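Local coordinates for glycosyltransferase Gtf1 (Streptococcus pneumoniae, PDB 4PQG), which belongs to the glycosyltransferases of the GT-B fold, with two domains built on parallel sheets, and carries an additional extended antiparallel beta-sheet domain of the GtfA type, at residues F77-I82 with Y175-T180; R103-K108 with C123-E128; H250-S255 with D288-V293; L319-Q324 with Y484-A489. One frame throughout, in Å; residues are numbered along the deposited sequence.

Interaction 1 (F77-I82 with Y175-T180); sequences FTDIKI and YNEDGT
The side chains of Asp79 and Asn176 cross at about a right angle, their carboxylate and amide planes 39° apart, and each accepts from a backbone N-H of the opposite segment. Asp79 CG sits between its own N and carbonyl carbon (chi1 71°), and from there OD1 offers its syn lone pair to Glu177 N at 2.7 Å in a nearly straight bond. In return Asn176 OD1 accepts from Asp79 N at 2.9 Å, the donor standing above the amide plane. A water extends the pairing, linking Asp79 OD2 to Asp178 N. Asn176 opens a type I turn, Asn176 to Gly179, at the tip of the beta hairpin formed by strands 166-175 and 181-188; the loop after helix 73-76, carrying Asp79, comes up against it. Within that loop Thr78 makes an ST turn, its OG1 accepting from Ile80 N at 3.2 Å and also bonding to Asn75 O, while Thr78 CB lies 3.3 Å from Tyr175 O. Ile80 packs against the start of the turn, CD1 3.3 Å from Tyr175 O and CG1 3.5 Å from Glu177 N. Glu177 directs OE2 to the hydroxyl of Tyr152, which also bonds to Lys81 N.

Interaction 2 (R103-K108 with C123-E128); sequences REKNGK and CYLVDE
Lys108 and Glu128 bring together an extended methylene chain and a flat carboxylate: Lys108 CG and CE both lie on one side of the carboxylate plane, CE 3.4 Å from Glu128 OE1. The Tyr124 ring stacks on His135 of strand 133-140, and peptide carbonyls supply further flat groups. Leu125 N donates to Lys108 O at 2.8 Å. Tyr124 CA adds a C-H...O contact to that carbonyl. Lys105 NZ comes to Glu128 O tilted 18° from its carbonyl plane, at 2.6 Å, and takes Gly107 O of its own segment as a second acceptor at 2.8 Å. The bend at the end of the lysine chain (chi4 -65°) turns NZ to this position, and the Lys105 and Leu125 side chains cross at about a right angle, CE 3.9 Å from CD1. The setting is a beta meander: the turn joining strands 100-106 and 109-114 folds over the end of strand 119-125, the third strand of the extended sheet. Glu128 CG packs 3.4 Å from Lys108 CG. The acidic group is thus met by the lysine's carbon chain, while Lys108 NZ stays 4.6 Å from Glu128 OE1, so any attraction between the charges acts without a salt bridge. The charge of Lys105 is spent on two main-chain oxygens, which it probably polarises, whereas the Glu128 amide N is buried here without a partner.

Interaction 3 (H250-S255 with D288-V293); sequences HAEHYS and DRQNEV. With NAG (2-acetamido-2-deoxy-beta-D-glucopyranose), chain D.
Gln290 NE2 spends both of its N-H groups on the loop facing it, giving one to His253 ND1 at 2.8 Å and the other to Ala251 O at 3.0 Å. Both acceptors lie in the amide plane, and both bonds are close to straight, which fixes the rotation of the amide. The same nitrogen meets the imidazole at its edge, in the ring plane. His253 and Gln290 slide past each other in opposite directions, ring and amide planes 34° apart, and Val293 CG1 reaches another part of that ring edge, 3.7 Å from CE1. The far nitrogen of the imidazole, NE2, bonds to Gln297 OE1, about two turns beyond Gln290 on the same helix. These segments belong to the N-terminal parallel-sheet domain of the GT-B fold: the loop follows strand 244-248, and helix 288-301 follows the neighbouring strand 282-285. Tyr254 CD2 covers one face of the His253 ring, offset toward the rim, with Tyr254 CE2 in looser contact with Val293 CG1 at 4.3 Å. At the other end of the loop His250 shares a 2.8 Å hydrogen bond between ND1 and NAG O6, at the edge of its ring, and Ala251 CB lies 3.4 Å from NAG O7.

Interaction 4 (L319-Q324 with Y484-A489); sequences LTDSSQ and YSYQIA
Leu319 and Tyr486 mark the closest approach of the backbones, with CA atoms 6.9 Å apart where an irregular segment passes the last turns of helix 478-489. The Tyr486 side chain spans most of the gap. Its CG is anti to its own carbonyl carbon (chi1 -77°), and the ring extends toward the loop until OH donates to Thr320 O at 2.8 Å. That oxygen lies at the ring edge, in the ring plane, while the hydroxyl is tilted 25° from the plane of the carbonyl. Residues 319-324 form part of the linker between the two parallel-sheet domains of the GT-B fold, which leaves strand 308-310 of one sheet and leads to strand 330-334 of the other; helix 478-489 packs on helix 416-423 of the C-terminal domain. Leu319 crosses the tyrosine obliquely and divides its methyl groups between two helix residues: CD1 is 3.7 Å from Tyr486 CD1, and CD2 touches Ala489 CB at 3.6 Å. Ala489 also touches Ile422 of helix 416-423, and the backbone of Thr320 is hydrogen-bonded to Gly423 at the end of that same helix. A water accepts from Ser322 N at 2.9 Å and donates weakly to Tyr486 OH.

The four contacts fall into two pairs. Interactions 1 and 2 both involve the antiparallel sheet: interaction 2 is nested within the loop that interaction 1 closes, and their centres are about 26 Å apart. Interaction 1 ties the hairpin of strands 166-175 and 181-188 to the loop after helix 73-76; interaction 2 stays within the extended beta-sheet domain, at the end of its first strands. Interactions 3 and 4 lie nearer the ligands, with about 13 Å between their nearest atoms. Interaction 3 touches NAG directly, and its Ala251 side chain is about 7 Å from UDP; for Thr320 in interaction 4 that distance is about 12 Å. Interaction 3 lies about 42 Å from interaction 1, centre to centre.

Interaction 1 (F77-I82 with Y175-T180)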
# COMPACT_ATOMS: atom_id res chain seq x y z
N PHE A 77 -22.85 -2.61 0.85
CA PHE A 77 -24.23 -2.98 0.65
C PHE A 77 -24.97 -3.29 1.96
O PHE A 77 -26.15 -3.62 1.93
CB PHE A 77 -24.32 -4.20 -0.28
CG PHE A 77 -23.68 -3.99 -1.63
CD1 PHE A 77 -24.42 -3.44 -2.67
CD2 PHE A 77 -22.37 -4.37 -1.87
CE1 PHE A 77 -23.86 -3.26 -3.94
CE2 PHE A 77 -21.79 -4.19 -3.12
CZ PHE A 77 -22.54 -3.64 -4.16
N THR A 78 -24.28 -3.24 3.09
CA THR A 78 -24.91 -3.52 4.36
C THR A 78 -24.97 -2.23 5.18
O THR A 78 -24.44 -1.19 4.78
CB THR A 78 -24.16 -4.60 5.19
OG1 THR A 78 -23.04 -4.02 5.87
CG2 THR A 78 -23.70 -5.79 4.29
N ASP A 79 -25.59 -2.30 6.35
CA ASP A 79 -25.65 -1.13 7.22
C ASP A 79 -24.66 -1.21 8.38
O ASP A 79 -24.72 -0.40 9.30
CB ASP A 79 -27.08 -0.92 7.73
CG ASP A 79 -27.52 -1.98 8.73
OD1 ASP A 79 -26.75 -2.88 9.14
OD2 ASP A 79 -28.69 -1.91 9.14
N ILE A 80 -23.74 -2.19 8.34
CA ILE A 80 -22.67 -2.26 9.35
C ILE A 80 -21.56 -1.27 8.98
O ILE A 80 -21.04 -1.29 7.85
CB ILE A 80 -22.10 -3.69 9.52
CG1 ILE A 80 -23.20 -4.61 10.08
CG2 ILE A 80 -20.82 -3.68 10.37
CD1 ILE A 80 -22.79 -6.06 10.30
N LYS A 81 -21.24 -0.38 9.92
CA LYS A 81 -20.26 0.67 9.67
C LYS A 81 -18.83 0.13 9.81
O LYS A 81 -18.58 -0.77 10.62
CB LYS A 81 -20.45 1.85 10.64
CG LYS A 81 -21.83 2.50 10.61
CD LYS A 81 -22.25 2.93 9.21
CE LYS A 81 -23.69 3.42 9.21
NZ LYS A 81 -24.27 3.43 7.84
N ILE A 82 -17.91 0.69 9.03
CA ILE A 82 -16.48 0.46 9.21
C ILE A 82 -16.13 0.83 10.65
O ILE A 82 -16.34 1.97 11.06
CB ILE A 82 -15.65 1.32 8.23
CG1 ILE A 82 -15.95 0.94 6.77
CG2 ILE A 82 -14.15 1.19 8.52
CD1 ILE A 82 -15.57 -0.49 6.40
N TYR A 175 -23.93 -9.61 6.56
CA TYR A 175 -25.06 -9.28 7.43
C TYR A 175 -25.24 -7.78 7.66
O TYR A 175 -24.29 -6.98 7.50
CB TYR A 175 -24.89 -9.95 8.80
CG TYR A 175 -24.80 -11.44 8.71
CD1 TYR A 175 -25.95 -12.22 8.67
CD2 TYR A 175 -23.56 -12.08 8.66
CE1 TYR A 175 -25.88 -13.59 8.57
CE2 TYR A 175 -23.46 -13.46 8.56
CZ TYR A 175 -24.64 -14.21 8.51
OH TYR A 175 -24.57 -15.58 8.40
N ASN A 176 -26.47 -7.43 8.04
CA ASN A 176 -26.76 -6.13 8.64
C ASN A 176 -26.56 -6.18 10.16
O ASN A 176 -26.39 -7.26 10.73
CB ASN A 176 -28.21 -5.70 8.32
CG ASN A 176 -28.35 -5.10 6.94
OD1 ASN A 176 -27.40 -4.61 6.34
ND2 ASN A 176 -29.57 -5.14 6.42
N GLU A 177 -26.60 -5.02 10.81
CA GLU A 177 -26.46 -4.94 12.28
C GLU A 177 -27.37 -5.87 13.06
O GLU A 177 -26.95 -6.47 14.06
CB GLU A 177 -26.68 -3.51 12.77
CG GLU A 177 -25.56 -2.56 12.42
CD GLU A 177 -25.75 -1.21 13.09
OE1 GLU A 177 -26.90 -0.83 13.40
OE2 GLU A 177 -24.73 -0.53 13.32
N ASP A 178 -28.62 -6.01 12.61
CA ASP A 178 -29.62 -6.78 13.36
C ASP A 178 -29.48 -8.29 13.17
O ASP A 178 -30.29 -9.05 13.68
CB ASP A 178 -31.04 -6.33 13.01
CG ASP A 178 -31.40 -6.57 11.56
OD1 ASP A 178 -30.61 -7.19 10.81
OD2 ASP A 178 -32.48 -6.10 11.15
N GLY A 179 -28.46 -8.72 12.42
CA GLY A 179 -28.21 -10.15 12.22
C GLY A 179 -28.89 -10.75 10.99
O GLY A 179 -28.73 -11.94 10.72
N THR A 180 -29.65 -9.94 10.25
CA THR A 180 -30.26 -10.43 9.02
C THR A 180 -29.26 -10.39 7.86
O THR A 180 -28.51 -9.43 7.72
CB THR A 180 -31.56 -9.65 8.65
OG1 THR A 180 -31.27 -8.26 8.46
CG2 THR A 180 -32.59 -9.77 9.75
O HOH W 1 -28.69 -2.81 4.07
O HOH W 2 -29.84 -3.82 10.78

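Interaction 2 (R103-K108 with C123-E128)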
# COMPACT_ATOMS: atom_id res chain seq x y z
N ARG A 103 -10.42 -24.67 27.81
CA ARG A 103 -9.78 -23.92 26.73
C ARG A 103 -8.33 -24.33 26.51
O ARG A 103 -7.74 -25.07 27.30
CB ARG A 103 -9.84 -22.43 27.03
CG ARG A 103 -11.20 -21.97 27.51
CD ARG A 103 -11.25 -20.48 27.74
NE ARG A 103 -12.63 -20.05 27.72
CZ ARG A 103 -13.03 -18.79 27.70
NH1 ARG A 103 -12.14 -17.80 27.70
NH2 ARG A 103 -14.33 -18.51 27.68
N GLU A 104 -7.77 -23.86 25.39
CA GLU A 104 -6.33 -23.86 25.17
C GLU A 104 -5.99 -22.53 24.51
O GLU A 104 -6.65 -22.11 23.56
CB GLU A 104 -5.91 -25.00 24.25
CG GLU A 104 -5.70 -26.33 24.95
CD GLU A 104 -5.77 -27.50 23.98
OE1 GLU A 104 -6.13 -28.61 24.44
OE2 GLU A 104 -5.47 -27.32 22.77
N LYS A 105 -4.96 -21.87 25.03
CA LYS A 105 -4.47 -20.64 24.44
C LYS A 105 -3.05 -20.84 23.92
O LYS A 105 -2.25 -21.55 24.52
CB LYS A 105 -4.52 -19.51 25.45
CG LYS A 105 -4.46 -18.13 24.84
CD LYS A 105 -4.71 -17.08 25.91
CE LYS A 105 -4.64 -15.68 25.35
NZ LYS A 105 -3.28 -15.34 24.85
N ASN A 106 -2.78 -20.22 22.78
CA ASN A 106 -1.48 -20.25 22.15
C ASN A 106 -1.34 -18.94 21.38
O ASN A 106 -1.78 -18.85 20.23
CB ASN A 106 -1.37 -21.45 21.22
CG ASN A 106 0.06 -21.75 20.80
OD1 ASN A 106 0.89 -20.85 20.65
ND2 ASN A 106 0.36 -23.03 20.61
N GLY A 107 -0.77 -17.93 22.03
CA GLY A 107 -0.71 -16.58 21.48
C GLY A 107 -2.11 -16.03 21.24
O GLY A 107 -2.93 -15.99 22.16
N LYS A 108 -2.38 -15.63 20.00
CA LYS A 108 -3.68 -15.07 19.59
C LYS A 108 -4.74 -16.14 19.31
O LYS A 108 -5.90 -15.82 19.02
CB LYS A 108 -3.50 -14.21 18.33
CG LYS A 108 -2.75 -12.91 18.54
CD LYS A 108 -2.49 -12.23 17.21
CE LYS A 108 -1.80 -10.89 17.42
NZ LYS A 108 -1.63 -10.20 16.11
N CYS A 123 -11.07 -19.21 18.45
CA CYS A 123 -11.12 -17.76 18.37
C CYS A 123 -9.75 -17.20 18.02
O CYS A 123 -8.72 -17.62 18.58
CB CYS A 123 -11.60 -17.14 19.68
SG CYS A 123 -13.29 -17.59 20.17
N TYR A 124 -9.76 -16.23 17.11
CA TYR A 124 -8.55 -15.52 16.73
C TYR A 124 -8.62 -14.12 17.30
O TYR A 124 -9.38 -13.26 16.84
CB TYR A 124 -8.36 -15.55 15.21
CG TYR A 124 -8.05 -16.94 14.70
CD1 TYR A 124 -6.73 -17.37 14.52
CD2 TYR A 124 -9.08 -17.86 14.46
CE1 TYR A 124 -6.46 -18.66 14.07
CE2 TYR A 124 -8.81 -19.15 14.03
CZ TYR A 124 -7.50 -19.55 13.84
OH TYR A 124 -7.25 -20.83 13.39
N LEU A 125 -7.82 -13.91 18.34
CA LEU A 125 -7.84 -12.68 19.12
C LEU A 125 -7.12 -11.55 18.42
O LEU A 125 -6.13 -11.79 17.73
CB LEU A 125 -7.21 -12.93 20.50
CG LEU A 125 -7.90 -13.98 21.36
CD1 LEU A 125 -6.90 -14.64 22.30
CD2 LEU A 125 -9.07 -13.38 22.13
N VAL A 126 -7.61 -10.33 18.61
CA VAL A 126 -6.96 -9.13 18.08
C VAL A 126 -5.61 -9.01 18.79
O VAL A 126 -4.59 -8.78 18.15
CB VAL A 126 -7.79 -7.85 18.34
CG1 VAL A 126 -7.10 -6.60 17.80
CG2 VAL A 126 -9.16 -7.96 17.70
N ASP A 127 -5.63 -9.22 20.11
CA ASP A 127 -4.48 -8.99 20.98
C ASP A 127 -4.38 -10.18 21.94
O ASP A 127 -5.33 -10.49 22.66
CB ASP A 127 -4.71 -7.68 21.75
CG ASP A 127 -3.50 -7.24 22.58
OD1 ASP A 127 -2.82 -8.08 23.21
OD2 ASP A 127 -3.25 -6.02 22.61
N GLU A 128 -3.22 -10.84 21.94
CA GLU A 128 -2.95 -12.02 22.80
C GLU A 128 -3.36 -11.81 24.26
O GLU A 128 -3.73 -12.76 24.94
CB GLU A 128 -1.47 -12.43 22.76
CG GLU A 128 -0.86 -12.64 21.39
CD GLU A 128 -0.26 -11.38 20.78
OE1 GLU A 128 -0.95 -10.33 20.69
OE2 GLU A 128 0.92 -11.43 20.37
O HOH W 3 -4.36 -8.33 15.66

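Interaction 3 (H250-S255 with D288-V293)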
# COMPACT_ATOMS: atom_id res chain seq x y z
N HIS A 250 1.37 5.42 -10.90
CA HIS A 250 2.21 5.32 -9.70
C HIS A 250 3.67 4.97 -9.90
O HIS A 250 4.56 5.60 -9.31
CB HIS A 250 1.58 4.36 -8.70
CG HIS A 250 0.36 4.92 -8.04
ND1 HIS A 250 0.42 5.80 -7.03
CD2 HIS A 250 -0.99 4.70 -8.29
CE1 HIS A 250 -0.82 6.13 -6.64
NE2 HIS A 250 -1.68 5.44 -7.41
N ALA A 251 3.92 3.96 -10.72
CA ALA A 251 5.29 3.51 -10.97
C ALA A 251 5.68 3.91 -12.40
O ALA A 251 4.92 4.61 -13.09
CB ALA A 251 5.36 2.00 -10.79
N GLU A 252 6.87 3.48 -12.85
CA GLU A 252 7.25 3.57 -14.26
C GLU A 252 6.16 2.89 -15.10
O GLU A 252 5.63 1.87 -14.69
CB GLU A 252 8.60 2.88 -14.47
CG GLU A 252 9.18 2.97 -15.87
CD GLU A 252 9.42 4.41 -16.31
OE1 GLU A 252 10.57 4.87 -16.26
OE2 GLU A 252 8.44 5.09 -16.70
N HIS A 253 5.82 3.44 -16.27
CA HIS A 253 4.54 3.09 -16.90
C HIS A 253 4.67 2.38 -18.22
O HIS A 253 3.66 2.13 -18.90
CB HIS A 253 3.74 4.38 -17.11
CG HIS A 253 4.45 5.35 -18.00
ND1 HIS A 253 5.32 6.27 -17.51
CD2 HIS A 253 4.51 5.44 -19.38
CE1 HIS A 253 5.87 6.94 -18.54
NE2 HIS A 253 5.37 6.43 -19.69
N TYR A 254 5.90 2.04 -18.61
CA TYR A 254 6.16 1.31 -19.84
C TYR A 254 7.47 0.54 -19.68
O TYR A 254 8.24 0.81 -18.76
CB TYR A 254 6.24 2.29 -21.02
CG TYR A 254 7.58 2.98 -21.13
CD1 TYR A 254 8.48 2.64 -22.16
CD2 TYR A 254 7.98 3.94 -20.19
CE1 TYR A 254 9.72 3.25 -22.25
CE2 TYR A 254 9.23 4.55 -20.28
CZ TYR A 254 10.08 4.20 -21.31
OH TYR A 254 11.32 4.79 -21.42
N SER A 255 7.72 -0.43 -20.55
CA SER A 255 8.95 -1.20 -20.51
C SER A 255 9.91 -0.73 -21.58
O SER A 255 9.68 -0.89 -22.80
CB SER A 255 8.69 -2.70 -20.65
OG SER A 255 7.87 -3.14 -19.58
N ASP A 288 7.37 15.97 -13.27
CA ASP A 288 7.29 16.55 -14.60
C ASP A 288 8.00 15.73 -15.66
O ASP A 288 7.60 15.75 -16.81
CB ASP A 288 7.85 17.98 -14.64
CG ASP A 288 6.90 18.99 -14.01
OD1 ASP A 288 5.67 18.83 -14.14
OD2 ASP A 288 7.41 19.95 -13.40
N ARG A 289 9.08 15.05 -15.30
CA ARG A 289 9.76 14.18 -16.25
C ARG A 289 8.84 13.05 -16.72
O ARG A 289 8.77 12.76 -17.91
CB ARG A 289 11.07 13.65 -15.69
CG ARG A 289 11.91 12.80 -16.65
CD ARG A 289 12.27 13.48 -17.97
NE ARG A 289 12.83 12.51 -18.93
CZ ARG A 289 12.73 12.60 -20.25
NH1 ARG A 289 12.08 13.61 -20.81
NH2 ARG A 289 13.26 11.66 -21.03
N GLN A 290 8.12 12.40 -15.79
CA GLN A 290 7.20 11.34 -16.22
C GLN A 290 6.08 11.93 -17.04
O GLN A 290 5.63 11.33 -18.02
CB GLN A 290 6.64 10.54 -15.05
CG GLN A 290 5.85 9.31 -15.52
CD GLN A 290 5.61 8.30 -14.42
OE1 GLN A 290 5.57 8.63 -13.24
NE2 GLN A 290 5.45 7.04 -14.82
N ASN A 291 5.65 13.13 -16.66
CA ASN A 291 4.62 13.85 -17.39
C ASN A 291 5.00 13.99 -18.86
O ASN A 291 4.25 13.56 -19.74
CB ASN A 291 4.35 15.21 -16.72
CG ASN A 291 3.12 15.91 -17.27
OD1 ASN A 291 2.83 15.86 -18.46
ND2 ASN A 291 2.38 16.57 -16.39
N GLU A 292 6.20 14.52 -19.12
CA GLU A 292 6.67 14.75 -20.49
C GLU A 292 6.87 13.45 -21.27
O GLU A 292 6.49 13.36 -22.45
CB GLU A 292 7.98 15.54 -20.47
CG GLU A 292 7.87 16.89 -19.77
CD GLU A 292 9.23 17.48 -19.41
OE1 GLU A 292 10.20 17.24 -20.16
OE2 GLU A 292 9.31 18.19 -18.38
N VAL A 293 7.45 12.45 -20.62
CA VAL A 293 7.64 11.13 -21.22
C VAL A 293 6.30 10.56 -21.69
O VAL A 293 6.14 10.18 -22.85
CB VAL A 293 8.33 10.15 -20.24
CG1 VAL A 293 8.20 8.71 -20.73
CG2 VAL A 293 9.80 10.52 -20.08
C1 NAG D . 5.00 3.17 -6.15
C2 NAG D . 6.29 3.49 -6.90
C3 NAG D . 6.81 4.60 -5.99
C4 NAG D . 5.75 5.68 -5.72
C5 NAG D . 4.40 5.04 -5.29
C6 NAG D . 3.30 6.03 -4.93
C7 NAG D . 8.06 2.13 -7.87
C8 NAG D . 8.96 0.95 -7.64
N2 NAG D . 7.23 2.39 -6.88
O1 NAG D . 4.56 1.86 -5.97
O3 NAG D . 8.02 5.17 -6.47
O4 NAG D . 6.22 6.51 -4.69
O5 NAG D . 4.03 4.17 -6.36
O6 NAG D . 2.94 6.70 -6.12
O7 NAG D . 8.11 2.77 -8.93

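Interaction 4 (L319-Q324 with Y484-A489)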
# COMPACT_ATOMS: atom_id res chain seq x y z
N LEU A 319 9.69 20.10 7.88
CA LEU A 319 10.98 19.44 8.04
C LEU A 319 11.09 18.94 9.46
O LEU A 319 10.56 19.56 10.38
CB LEU A 319 12.12 20.41 7.73
CG LEU A 319 12.07 21.17 6.40
CD1 LEU A 319 13.36 21.96 6.22
CD2 LEU A 319 11.85 20.24 5.22
N THR A 320 11.76 17.81 9.63
CA THR A 320 11.94 17.23 10.94
C THR A 320 13.42 17.29 11.30
O THR A 320 14.26 16.81 10.55
CB THR A 320 11.46 15.77 10.96
OG1 THR A 320 10.11 15.70 10.50
CG2 THR A 320 11.58 15.15 12.36
N ASP A 321 13.72 17.88 12.46
CA ASP A 321 15.09 17.91 12.97
C ASP A 321 15.31 16.70 13.84
O ASP A 321 14.36 16.15 14.40
CB ASP A 321 15.35 19.17 13.81
CG ASP A 321 15.01 20.45 13.06
OD1 ASP A 321 15.47 20.63 11.91
OD2 ASP A 321 14.28 21.27 13.63
N SER A 322 16.57 16.28 13.96
CA SER A 322 16.90 15.20 14.86
C SER A 322 16.53 15.65 16.26
O SER A 322 16.83 16.79 16.63
CB SER A 322 18.38 14.89 14.81
OG SER A 322 18.61 13.67 15.46
N SER A 323 15.88 14.78 17.02
CA SER A 323 15.40 15.14 18.36
C SER A 323 16.43 14.86 19.45
O SER A 323 16.49 15.58 20.45
CB SER A 323 14.08 14.43 18.67
OG SER A 323 14.30 13.13 19.19
N GLN A 324 17.24 13.82 19.27
CA GLN A 324 18.28 13.49 20.22
C GLN A 324 19.62 13.30 19.52
O GLN A 324 20.59 12.89 20.14
CB GLN A 324 17.95 12.20 20.97
CG GLN A 324 16.73 12.26 21.88
CD GLN A 324 16.38 10.89 22.41
OE1 GLN A 324 17.27 10.07 22.70
NE2 GLN A 324 15.09 10.61 22.54
N TYR A 484 21.60 20.54 2.40
CA TYR A 484 21.08 20.57 1.05
C TYR A 484 19.80 19.71 0.89
O TYR A 484 18.90 20.09 0.13
CB TYR A 484 22.16 20.17 0.05
CG TYR A 484 21.96 20.81 -1.29
CD1 TYR A 484 22.65 21.99 -1.64
CD2 TYR A 484 21.07 20.26 -2.22
CE1 TYR A 484 22.45 22.58 -2.88
CE2 TYR A 484 20.87 20.85 -3.46
CZ TYR A 484 21.56 22.01 -3.78
OH TYR A 484 21.36 22.57 -5.01
N SER A 485 19.72 18.59 1.60
CA SER A 485 18.50 17.75 1.60
C SER A 485 17.29 18.53 2.10
O SER A 485 16.24 18.56 1.44
CB SER A 485 18.69 16.47 2.43
OG SER A 485 19.38 15.47 1.70
N TYR A 486 17.44 19.15 3.27
CA TYR A 486 16.41 20.06 3.82
C TYR A 486 16.03 21.15 2.81
O TYR A 486 14.85 21.48 2.65
CB TYR A 486 16.94 20.72 5.09
CG TYR A 486 16.93 19.85 6.32
CD1 TYR A 486 15.76 19.20 6.74
CD2 TYR A 486 18.07 19.72 7.12
CE1 TYR A 486 15.75 18.42 7.89
CE2 TYR A 486 18.06 18.95 8.27
CZ TYR A 486 16.89 18.30 8.65
OH TYR A 486 16.86 17.52 9.79
N GLN A 487 17.03 21.69 2.12
CA GLN A 487 16.77 22.69 1.09
C GLN A 487 15.90 22.13 -0.05
O GLN A 487 14.89 22.75 -0.43
CB GLN A 487 18.08 23.28 0.55
CG GLN A 487 17.91 24.45 -0.41
CD GLN A 487 19.23 24.87 -1.02
OE1 GLN A 487 20.19 25.18 -0.31
NE2 GLN A 487 19.31 24.86 -2.36
N ILE A 488 16.27 20.96 -0.58
CA ILE A 488 15.43 20.33 -1.60
C ILE A 488 14.02 20.07 -1.06
O ILE A 488 13.03 20.33 -1.74
CB ILE A 488 16.05 19.01 -2.14
CG1 ILE A 488 17.30 19.31 -2.99
CG2 ILE A 488 15.00 18.22 -2.93
CD1 ILE A 488 18.21 18.12 -3.22
N ALA A 489 13.96 19.60 0.18
CA ALA A 489 12.71 19.20 0.82
C ALA A 489 11.69 20.34 0.90
O ALA A 489 10.49 20.10 0.85
CB ALA A 489 12.98 18.64 2.21
O HOH W 4 18.80 17.45 12.48